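Local coordinates for protein methylmalonyl-CoA carboxyltransferase 12S subunit (Propionibacterium freudenreichii, PDB 1ON3) that transfers the carboxyl group of methylmalonyl-CoA to the biotin of the 1.3S subunit, as the homohexameric core of the transcarboxylase complex, at residues E[83-87]-E[99-103]; E[107-112]-E[138-143]; E[181-185]-E[199-203]. The contacts are given in a common frame with arbitrary orientation. Numbering follows the deposited sequence.

Contact 1. Residues E[83-87]-E[99-103]; sequences DGVVT and AASQD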
loop_
_atom_site.group_PDB
_atom_site.type_symbol
_atom_site.label_atom_id
_atom_site.label_comp_id
_atom_site.label_asym_id
_atom_site.label_seq_id
_atom_site.Cartn_x
_atom_site.Cartn_y
_atom_site.Cartn_z
ATOM N N ASP E 83 17.053 -27.489 -28.779
ATOM C CA ASP E 83 17.706 -26.260 -29.232
ATOM C C ASP E 83 18.980 -25.987 -28.429
ATOM O O ASP E 83 19.413 -24.840 -28.278
ATOM C CB ASP E 83 16.821 -25.012 -29.199
ATOM C CG ASP E 83 17.270 -24.007 -30.246
ATOM O OD1 ASP E 83 17.116 -22.778 -30.095
ATOM O OD2 ASP E 83 17.808 -24.494 -31.256
ATOM N N GLY E 84 19.582 -27.057 -27.924
ATOM C CA GLY E 84 20.824 -26.926 -27.193
ATOM C C GLY E 84 20.774 -26.576 -25.715
ATOM O O GLY E 84 21.816 -26.281 -25.148
ATOM N N VAL E 85 19.596 -26.571 -25.091
ATOM C CA VAL E 85 19.537 -26.294 -23.653
ATOM C C VAL E 85 18.477 -27.165 -22.978
ATOM O O VAL E 85 17.388 -27.381 -23.520
ATOM C CB VAL E 85 19.249 -24.796 -23.357
ATOM C CG1 VAL E 85 17.768 -24.475 -23.602
ATOM C CG2 VAL E 85 19.640 -24.465 -21.897
ATOM N N VAL E 86 18.816 -27.702 -21.811
ATOM C CA VAL E 86 17.896 -28.554 -21.056
ATOM C C VAL E 86 17.405 -27.700 -19.901
ATOM O O VAL E 86 18.205 -27.238 -19.092
ATOM C CB VAL E 86 18.610 -29.815 -20.521
ATOM C CG1 VAL E 86 17.595 -30.740 -19.840
ATOM C CG2 VAL E 86 19.297 -30.546 -21.674
ATOM N N THR E 87 16.092 -27.493 -19.841
ATOM C CA THR E 87 15.480 -26.641 -18.832
ATOM C C THR E 87 14.346 -27.313 -18.065
ATOM O O THR E 87 13.595 -28.131 -18.607
ATOM C CB THR E 87 14.906 -25.380 -19.484
ATOM O OG1 THR E 87 13.917 -25.765 -20.445
ATOM C CG2 THR E 87 16.004 -24.577 -20.199
ATOM N N ALA E 99 16.244 -24.731 -13.279
ATOM C CA ALA E 99 17.606 -24.771 -13.813
ATOM C C ALA E 99 17.662 -24.900 -15.326
ATOM O O ALA E 99 16.695 -25.333 -15.959
ATOM C CB ALA E 99 18.357 -25.940 -13.179
ATOM N N ALA E 100 18.802 -24.507 -15.891
ATOM C CA ALA E 100 19.042 -24.600 -17.327
ATOM C C ALA E 100 20.439 -25.182 -17.491
ATOM O O ALA E 100 21.331 -24.936 -16.671
ATOM C CB ALA E 100 18.963 -23.230 -17.972
ATOM N N SER E 101 20.647 -25.954 -18.549
ATOM C CA SER E 101 21.954 -26.567 -18.745
ATOM C C SER E 101 22.226 -26.620 -20.241
ATOM O O SER E 101 21.532 -27.325 -20.972
ATOM C CB SER E 101 21.947 -27.970 -18.126
ATOM O OG SER E 101 23.234 -28.556 -18.090
ATOM N N GLN E 102 23.213 -25.855 -20.693
ATOM C CA GLN E 102 23.554 -25.813 -22.114
ATOM C C GLN E 102 24.240 -27.085 -22.565
ATOM O O GLN E 102 25.069 -27.658 -21.846
ATOM C CB GLN E 102 24.447 -24.603 -22.422
ATOM C CG GLN E 102 23.687 -23.287 -22.422
ATOM C CD GLN E 102 24.559 -22.092 -22.762
ATOM O OE1 GLN E 102 25.635 -21.924 -22.195
ATOM N NE2 GLN E 102 24.088 -21.245 -23.675
ATOM N N ASP E 103 23.892 -27.509 -23.778
ATOM C CA ASP E 103 24.430 -28.727 -24.357
ATOM C C ASP E 103 25.414 -28.373 -25.467
ATOM O O ASP E 103 25.021 -28.101 -26.610
ATOM C CB ASP E 103 23.287 -29.577 -24.917
ATOM C CG ASP E 103 23.751 -30.938 -25.379
ATOM O OD1 ASP E 103 24.973 -31.176 -25.400
ATOM O OD2 ASP E 103 22.890 -31.771 -25.726
#
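Residues 85-87 and 99-102 run antiparallel. The axes of these short segments approach to 4.5 Å, with 164° between their directions. They are paired strands of the beta hairpin 85-92/95-102, part of the mixed sheet in the N-terminal half of this crotonase-clan carboxyltransferase. V86 and S101 form a hydrogen-bonded pair: V86 N donates to S101 O at 2.9 Å, and S101 N donates to V86 O at 2.8 Å. V85 with Q102 and T87 with A100 are non-hydrogen-bonded pairs. A further backbone bond runs from D103 N to G84 O at 2.8 Å. G84 has phi 84° and psi 9°; a side chain at these angles would collide with the carbonyl O of D83. The side chains of V85, T87, A100 and Q102 share one face of the sheet. Helix 113-129 packs on V85 and T87. V86 and S101 point to the other face, towards helix 46-53, where S101 OG bonds to the backbone O of A46. The amide of Q102 is satisfied on both sides, by D138 N and by Q115. Apolar contact is modest: V85 CG2 lies 4.2 Å from A100 CB, and T87 CG2 lies 3.9 Å from A100 CB.

Contact 2. Residues E[107-112]-E[138-143]; sequences MGGSAG and DSGGAR. With MCA (methylmalonyl-coenzyme A), chain T.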
loop_
_atom_site.group_PDB
_atom_site.type_symbol
_atom_site.label_atom_id
_atom_site.label_comp_id
_atom_site.label_asym_id
_atom_site.label_seq_id
_atom_site.Cartn_x
_atom_site.Cartn_y
_atom_site.Cartn_z
ATOM N N MET E 107 25.561 -28.055 -31.796
ATOM C CA MET E 107 26.000 -26.810 -32.421
ATOM C C MET E 107 26.851 -25.959 -31.466
ATOM O O MET E 107 26.671 -24.742 -31.346
ATOM C CB MET E 107 24.789 -26.012 -32.917
ATOM C CG MET E 107 24.101 -26.601 -34.159
ATOM S SD MET E 107 22.856 -25.482 -34.916
ATOM C CE MET E 107 23.887 -24.260 -35.773
ATOM N N GLY E 108 27.795 -26.609 -30.792
ATOM C CA GLY E 108 28.660 -25.901 -29.863
ATOM C C GLY E 108 27.929 -25.167 -28.753
ATOM O O GLY E 108 28.440 -24.183 -28.207
ATOM N N GLY E 109 26.743 -25.648 -28.402
ATOM C CA GLY E 109 25.971 -24.990 -27.361
ATOM C C GLY E 109 25.606 -23.555 -27.716
ATOM O O GLY E 109 25.122 -22.808 -26.859
ATOM N N SER E 110 25.838 -23.166 -28.972
ATOM C CA SER E 110 25.525 -21.815 -29.437
ATOM C C SER E 110 24.094 -21.476 -29.071
ATOM O O SER E 110 23.196 -22.305 -29.209
ATOM C CB SER E 110 25.709 -21.698 -30.948
ATOM O OG SER E 110 24.884 -22.622 -31.636
ATOM N N ALA E 111 23.896 -20.241 -28.621
ATOM C CA ALA E 111 22.600 -19.774 -28.163
ATOM C C ALA E 111 21.587 -19.435 -29.239
ATOM O O ALA E 111 21.563 -18.316 -29.746
ATOM C CB ALA E 111 22.793 -18.580 -27.249
ATOM N N GLY E 112 20.745 -20.407 -29.580
ATOM C CA GLY E 112 19.717 -20.146 -30.566
ATOM C C GLY E 112 18.675 -19.224 -29.952
ATOM O O GLY E 112 18.595 -19.076 -28.735
ATOM N N ASP E 138 27.871 -23.478 -21.229
ATOM C CA ASP E 138 28.844 -24.268 -21.972
ATOM C C ASP E 138 28.469 -23.901 -23.404
ATOM O O ASP E 138 27.731 -24.640 -24.054
ATOM C CB ASP E 138 28.569 -25.760 -21.710
ATOM C CG ASP E 138 29.725 -26.657 -22.128
ATOM O OD1 ASP E 138 30.597 -26.166 -22.865
ATOM O OD2 ASP E 138 29.746 -27.846 -21.730
ATOM N N SER E 139 28.983 -22.776 -23.901
ATOM C CA SER E 139 28.559 -22.300 -25.216
ATOM C C SER E 139 29.521 -21.436 -26.027
ATOM O O SER E 139 30.350 -20.719 -25.484
ATOM C CB SER E 139 27.248 -21.513 -25.017
ATOM O OG SER E 139 26.913 -20.700 -26.129
ATOM N N GLY E 140 29.350 -21.479 -27.346
ATOM C CA GLY E 140 30.164 -20.669 -28.240
ATOM C C GLY E 140 29.553 -19.289 -28.458
ATOM O O GLY E 140 30.004 -18.534 -29.323
ATOM N N GLY E 141 28.526 -18.956 -27.676
ATOM C CA GLY E 141 27.880 -17.655 -27.805
ATOM C C GLY E 141 26.600 -17.646 -28.641
ATOM O O GLY E 141 25.999 -18.687 -28.881
ATOM N N ALA E 142 26.173 -16.469 -29.089
ATOM C CA ALA E 142 24.954 -16.374 -29.893
ATOM C C ALA E 142 25.118 -17.209 -31.165
ATOM O O ALA E 142 26.162 -17.162 -31.812
ATOM C CB ALA E 142 24.668 -14.915 -30.250
ATOM N N ARG E 143 24.095 -17.988 -31.510
ATOM C CA ARG E 143 24.166 -18.830 -32.706
ATOM C C ARG E 143 24.271 -17.922 -33.929
ATOM O O ARG E 143 23.303 -17.263 -34.327
ATOM C CB ARG E 143 22.929 -19.712 -32.810
ATOM C CG ARG E 143 23.033 -20.800 -33.888
ATOM C CD ARG E 143 21.832 -21.735 -33.822
ATOM N NE ARG E 143 21.779 -22.507 -32.580
ATOM C CZ ARG E 143 20.684 -23.115 -32.126
ATOM N NH1 ARG E 143 19.542 -23.035 -32.803
ATOM N NH2 ARG E 143 20.733 -23.833 -31.012
HETATM C C8 MCA T . 30.651 -22.606 -31.907
HETATM N N9 MCA T . 29.919 -23.195 -32.943
HETATM C C4 MCA T . 29.016 -22.215 -33.325
HETATM C C5 MCA T . 29.277 -21.110 -32.481
HETATM N N7 MCA T . 30.309 -21.380 -31.601
HETATM N N3 MCA T . 28.043 -22.278 -34.323
HETATM C C2 MCA T . 27.320 -21.109 -34.424
HETATM N N1 MCA T . 27.484 -19.976 -33.661
HETATM C C6 MCA T . 28.461 -19.939 -32.668
HETATM N N6 MCA T . 28.580 -18.819 -31.949
HETATM C "C1'" MCA T . 29.981 -24.426 -33.520
HETATM C "C2'" MCA T . 31.286 -24.542 -34.314
HETATM O "O2'" MCA T . 31.143 -24.023 -35.607
HETATM C "C3'" MCA T . 31.565 -26.022 -34.215
HETATM O "O3'" MCA T . 30.909 -26.696 -35.275
HETATM C "C4'" MCA T . 31.038 -26.460 -32.837
HETATM O "O4'" MCA T . 30.038 -25.424 -32.499
HETATM C "C5'" MCA T . 32.050 -26.468 -31.622
HETATM O "O5'" MCA T . 33.115 -26.078 -32.036
HETATM P P1 MCA T . 34.488 -26.187 -32.203
HETATM O O11 MCA T . 35.054 -25.198 -32.960
HETATM O O12 MCA T . 34.401 -27.415 -32.721
HETATM O O6 MCA T . 35.352 -26.065 -30.816
HETATM P P2 MCA T . 36.129 -25.833 -29.759
HETATM O O21 MCA T . 37.193 -26.037 -30.623
HETATM O O22 MCA T . 35.890 -26.473 -28.528
HETATM O O7 MCA T . 36.027 -24.245 -29.572
HETATM C CPB MCA T . 35.008 -23.647 -29.359
HETATM C CPA MCA T . 34.828 -22.145 -29.226
HETATM C CP7 MCA T . 34.765 -21.876 -30.747
HETATM C CP9 MCA T . 35.920 -21.473 -28.359
HETATM C CP8 MCA T . 33.465 -21.901 -28.530
HETATM O OP3 MCA T . 33.844 -22.471 -31.329
HETATM C CP6 MCA T . 34.589 -20.565 -31.261
HETATM O OP2 MCA T . 35.419 -19.659 -30.884
HETATM N NP2 MCA T . 33.458 -20.271 -32.165
HETATM C CP5 MCA T . 32.968 -18.937 -32.064
HETATM C CP4 MCA T . 32.793 -17.824 -31.183
HETATM C CP3 MCA T . 32.038 -16.614 -31.462
HETATM O OP1 MCA T . 32.524 -16.132 -32.634
HETATM N NP1 MCA T . 30.970 -15.845 -30.812
HETATM C CP2 MCA T . 30.600 -14.697 -31.593
HETATM C CP1 MCA T . 29.419 -14.112 -30.943
HETATM P P3 MCA T . 30.805 -28.185 -35.972
HETATM O O31 MCA T . 32.224 -28.019 -36.427
HETATM O O32 MCA T . 29.826 -28.088 -37.105
HETATM O O33 MCA T . 30.663 -29.409 -35.104
HETATM S S MCA T . 28.825 -12.856 -31.590
HETATM C CS1 MCA T . 27.819 -13.019 -30.310
HETATM O OS1 MCA T . 27.712 -13.841 -29.356
HETATM C CS2 MCA T . 27.751 -11.791 -29.633
HETATM C CS3 MCA T . 26.556 -11.232 -29.522
HETATM C CS4 MCA T . 28.726 -10.875 -28.836
HETATM O OS4 MCA T . 28.533 -9.663 -28.722
HETATM O OS5 MCA T . 29.688 -11.450 -28.346
HETATM O O HOH W 1 22.964 -25.036 -29.445
#
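Most polar groups between 107-112 and 138-143 are paired. G140 N donates to G108 O at 3.0 Å, A111 N to G141 O at 2.6 Å, and R143 N to A111 O at 3.1 Å. S139 OG donates to G109 O at 2.9 Å and accepts from G141 N at 2.8 Å, an ST turn. S110 OG donates to M107 O at 2.8 Å and accepts from R143 NE at 3.2 Å. A water joins S110 O to R143 NH2. The R143 guanidinium lies between G112 CA and M107 SD, and its NH1 forms salt bridges with D83 and E146. D138 O is buried without a partner, whereas D138 OD2 meets R49. MCA N6 donates to G140 O at 3.0 Å and to A142 O at 2.9 Å, and A142 N to MCA OS1, the thioester oxygen, at 3.1 Å. This is the acyl-CoA site; the A142 N bond is consistent with one arm of an oxyanion hole, as in crotonase-fold enzymes.

Contact 3. Residues E[181-185]-E[199-203]; sequences GASYS and HMFIT. With DXX (methylmalonic acid), chain U; MCA (methylmalonyl-coenzyme A), chain T.
The two segments meet without direct hydrogen bonds, although each touches a different bound ligand. Residues 181-183 form a 3-10 turn that leads into helix 184-188. Y184 N bonds to G181 O at 2.9 Å, and S185 N bonds to A182 O at 3.1 Å. Residues 199-201 are extended as a weakly bonded strand. The chain bends at I202 (phi -82°, psi -44°). CA atoms pair G181 with I202 at 5.6 Å and S183 with M200 at 6.5 Å. The I202 side chain reaches three residues of 181-185. With chi1 and chi2 both m, its CD1 sits over one face of the Y184 ring (chi1 m, chi2 125°), 3.9 Å from the centroid and 25° off the normal, a CH-pi contact. CD1 is 3.6 Å from Y184 CZ, 4.0 Å from S183 CB and 4.2 Å from G181 CA. S183 (chi1 m) points toward the strand, and its OG lies 3.2 Å from M200 CG (M200 is t, t, p) while bonding to G180 O. G181 N donates to the carboxylate oxygen OS5 of MCA at 2.7 Å. I202 O lies 3.3 Å from CB of methylmalonic acid. This is consistent with the acyl-CoA site of the crotonase fold, here with a glycine NH of the 3-10 turn on the substrate carboxylate. A second subunit packs on this contact: its E380 accepts from I202 N, and its F373 meets the Y184 ring. Helix 147-164 packs on A182, Y184 and S185, while strand 199-201 runs parallel to strand 177-179, whose C178 touches S183 and M200.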
loop_
_atom_site.group_PDB
_atom_site.type_symbol
_atom_site.label_atom_id
_atom_site.label_comp_id
_atom_site.label_asym_id
_atom_site.label_seq_id
_atom_site.Cartn_x
_atom_site.Cartn_y
_atom_site.Cartn_z
ATOM N N GLY E 181 29.631 -11.840 -25.677
ATOM C CA GLY E 181 28.619 -11.195 -24.859
ATOM C C GLY E 181 27.800 -12.133 -23.998
ATOM O O GLY E 181 27.183 -11.688 -23.038
ATOM N N ALA E 182 27.775 -13.419 -24.338
ATOM C CA ALA E 182 27.042 -14.399 -23.535
ATOM C C ALA E 182 27.471 -14.236 -22.071
ATOM O O ALA E 182 26.683 -14.447 -21.147
ATOM C CB ALA E 182 27.366 -15.809 -24.006
ATOM N N SER E 183 28.733 -13.854 -21.881
ATOM C CA SER E 183 29.323 -13.655 -20.557
ATOM C C SER E 183 28.580 -12.660 -19.657
ATOM O O SER E 183 28.688 -12.733 -18.437
ATOM C CB SER E 183 30.782 -13.201 -20.703
ATOM O OG SER E 183 31.549 -14.172 -21.399
ATOM N N TYR E 184 27.827 -11.733 -20.239
ATOM C CA TYR E 184 27.106 -10.763 -19.419
ATOM C C TYR E 184 25.970 -11.381 -18.591
ATOM O O TYR E 184 25.602 -10.843 -17.551
ATOM C CB TYR E 184 26.593 -9.616 -20.291
ATOM C CG TYR E 184 27.702 -8.723 -20.813
ATOM C CD1 TYR E 184 27.842 -8.473 -22.184
ATOM C CD2 TYR E 184 28.621 -8.130 -19.936
ATOM C CE1 TYR E 184 28.878 -7.656 -22.668
ATOM C CE2 TYR E 184 29.650 -7.319 -20.404
ATOM C CZ TYR E 184 29.776 -7.086 -21.781
ATOM O OH TYR E 184 30.811 -6.293 -22.261
ATOM N N SER E 185 25.423 -12.513 -19.037
ATOM C CA SER E 185 24.356 -13.165 -18.271
ATOM C C SER E 185 24.965 -13.624 -16.923
ATOM O O SER E 185 24.420 -13.329 -15.854
ATOM C CB SER E 185 23.761 -14.337 -19.065
ATOM O OG SER E 185 22.685 -14.939 -18.355
ATOM N N HIS E 199 36.242 -21.341 -20.008
ATOM C CA HIS E 199 36.864 -20.103 -20.457
ATOM C C HIS E 199 35.748 -19.096 -20.701
ATOM O O HIS E 199 34.654 -19.450 -21.150
ATOM C CB HIS E 199 37.706 -20.320 -21.722
ATOM C CG HIS E 199 38.874 -21.231 -21.505
ATOM N ND1 HIS E 199 38.786 -22.600 -21.646
ATOM C CD2 HIS E 199 40.131 -20.980 -21.063
ATOM C CE1 HIS E 199 39.934 -23.154 -21.294
ATOM N NE2 HIS E 199 40.767 -22.192 -20.934
ATOM N N MET E 200 36.023 -17.841 -20.385
ATOM C CA MET E 200 35.037 -16.786 -20.535
ATOM C C MET E 200 35.751 -15.500 -20.948
ATOM O O MET E 200 36.822 -15.193 -20.439
ATOM C CB MET E 200 34.322 -16.595 -19.188
ATOM C CG MET E 200 33.296 -15.491 -19.128
ATOM S SD MET E 200 32.222 -15.705 -17.666
ATOM C CE MET E 200 33.303 -15.138 -16.327
ATOM N N PHE E 201 35.166 -14.762 -21.886
ATOM C CA PHE E 201 35.758 -13.505 -22.335
ATOM C C PHE E 201 34.816 -12.766 -23.276
ATOM O O PHE E 201 33.941 -13.373 -23.902
ATOM C CB PHE E 201 37.116 -13.750 -23.012
ATOM C CG PHE E 201 37.133 -14.919 -23.957
ATOM C CD1 PHE E 201 36.360 -14.911 -25.117
ATOM C CD2 PHE E 201 37.923 -16.033 -23.682
ATOM C CE1 PHE E 201 36.374 -16.000 -25.994
ATOM C CE2 PHE E 201 37.947 -17.126 -24.547
ATOM C CZ PHE E 201 37.172 -17.113 -25.706
ATOM N N ILE E 202 34.967 -11.450 -23.338
ATOM C CA ILE E 202 34.117 -10.653 -24.213
ATOM C C ILE E 202 34.704 -10.739 -25.618
ATOM O O ILE E 202 33.977 -10.926 -26.588
ATOM C CB ILE E 202 34.052 -9.179 -23.754
ATOM C CG1 ILE E 202 33.219 -9.077 -22.465
ATOM C CG2 ILE E 202 33.432 -8.314 -24.845
ATOM C CD1 ILE E 202 31.884 -9.849 -22.533
ATOM N N THR E 203 36.024 -10.607 -25.711
ATOM C CA THR E 203 36.711 -10.697 -26.997
ATOM C C THR E 203 37.731 -11.840 -26.951
ATOM O O THR E 203 38.524 -11.945 -26.009
ATOM C CB THR E 203 37.423 -9.380 -27.338
ATOM O OG1 THR E 203 36.490 -8.299 -27.226
ATOM C CG2 THR E 203 37.965 -9.415 -28.767
HETATM C C1 DXX U . 33.777 -11.020 -31.327
HETATM O O1 DXX U . 33.206 -11.485 -32.421
HETATM C CA DXX U . 33.690 -11.703 -30.320
HETATM C CB DXX U . 32.600 -11.179 -29.621
HETATM C C DXX U . 34.456 -12.811 -29.825
HETATM O O DXX U . 35.678 -12.655 -30.034
HETATM O O2 DXX U . 33.971 -13.801 -29.246
HETATM C C8 MCA T . 30.651 -22.606 -31.907
HETATM N N9 MCA T . 29.919 -23.195 -32.943
HETATM C C4 MCA T . 29.016 -22.215 -33.325
HETATM C C5 MCA T . 29.277 -21.110 -32.481
HETATM N N7 MCA T . 30.309 -21.380 -31.601
HETATM N N3 MCA T . 28.043 -22.278 -34.323
HETATM C C2 MCA T . 27.320 -21.109 -34.424
HETATM N N1 MCA T . 27.484 -19.976 -33.661
HETATM C C6 MCA T . 28.461 -19.939 -32.668
HETATM N N6 MCA T . 28.580 -18.819 -31.949
HETATM C "C1'" MCA T . 29.981 -24.426 -33.520
HETATM C "C2'" MCA T . 31.286 -24.542 -34.314
HETATM O "O2'" MCA T . 31.143 -24.023 -35.607
HETATM C "C3'" MCA T . 31.565 -26.022 -34.215
HETATM O "O3'" MCA T . 30.909 -26.696 -35.275
HETATM C "C4'" MCA T . 31.038 -26.460 -32.837
HETATM O "O4'" MCA T . 30.038 -25.424 -32.499
HETATM C "C5'" MCA T . 32.050 -26.468 -31.622
HETATM O "O5'" MCA T . 33.115 -26.078 -32.036
HETATM P P1 MCA T . 34.488 -26.187 -32.203
HETATM O O11 MCA T . 35.054 -25.198 -32.960
HETATM O O12 MCA T . 34.401 -27.415 -32.721
HETATM O O6 MCA T . 35.352 -26.065 -30.816
HETATM P P2 MCA T . 36.129 -25.833 -29.759
HETATM O O21 MCA T . 37.193 -26.037 -30.623
HETATM O O22 MCA T . 35.890 -26.473 -28.528
HETATM O O7 MCA T . 36.027 -24.245 -29.572
HETATM C CPB MCA T . 35.008 -23.647 -29.359
HETATM C CPA MCA T . 34.828 -22.145 -29.226
HETATM C CP7 MCA T . 34.765 -21.876 -30.747
HETATM C CP9 MCA T . 35.920 -21.473 -28.359
HETATM C CP8 MCA T . 33.465 -21.901 -28.530
HETATM O OP3 MCA T . 33.844 -22.471 -31.329
HETATM C CP6 MCA T . 34.589 -20.565 -31.261
HETATM O OP2 MCA T . 35.419 -19.659 -30.884
HETATM N NP2 MCA T . 33.458 -20.271 -32.165
HETATM C CP5 MCA T . 32.968 -18.937 -32.064
HETATM C CP4 MCA T . 32.793 -17.824 -31.183
HETATM C CP3 MCA T . 32.038 -16.614 -31.462
HETATM O OP1 MCA T . 32.524 -16.132 -32.634
HETATM N NP1 MCA T . 30.970 -15.845 -30.812
HETATM C CP2 MCA T . 30.600 -14.697 -31.593
HETATM C CP1 MCA T . 29.419 -14.112 -30.943
HETATM P P3 MCA T . 30.805 -28.185 -35.972
HETATM O O31 MCA T . 32.224 -28.019 -36.427
HETATM O O32 MCA T . 29.826 -28.088 -37.105
HETATM O O33 MCA T . 30.663 -29.409 -35.104
HETATM S S MCA T . 28.825 -12.856 -31.590
HETATM C CS1 MCA T . 27.819 -13.019 -30.310
HETATM O OS1 MCA T . 27.712 -13.841 -29.356
HETATM C CS2 MCA T . 27.751 -11.791 -29.633
HETATM C CS3 MCA T . 26.556 -11.232 -29.522
HETATM C CS4 MCA T . 28.726 -10.875 -28.836
HETATM O OS4 MCA T . 28.533 -9.663 -28.722
HETATM O OS5 MCA T . 29.688 -11.450 -28.346
#

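The three contacts follow one another along the chain, on one side of its centre. Contacts 1 and 2 have centres 11 Å apart. Q102 OE1 lies 2.9 Å from D138 N, a probable hydrogen bond across neighbouring strands 95-102 and 133-139. Outside them, D83 OD2 forms a 2.7 Å salt bridge with R143 NH1. Contact 1 does not reach the ligand; the Q102 side chain is about 10 Å from MCA. Contacts 2 and 3 have centres 12 Å apart, meet at G141 CA and A182 CB (4.3 Å), and share MCA. Contact 2 binds its adenine amino group and thioester oxygen, and contact 3 its carboxylate. G413 of the second subunit bonds to MCA, completing the site.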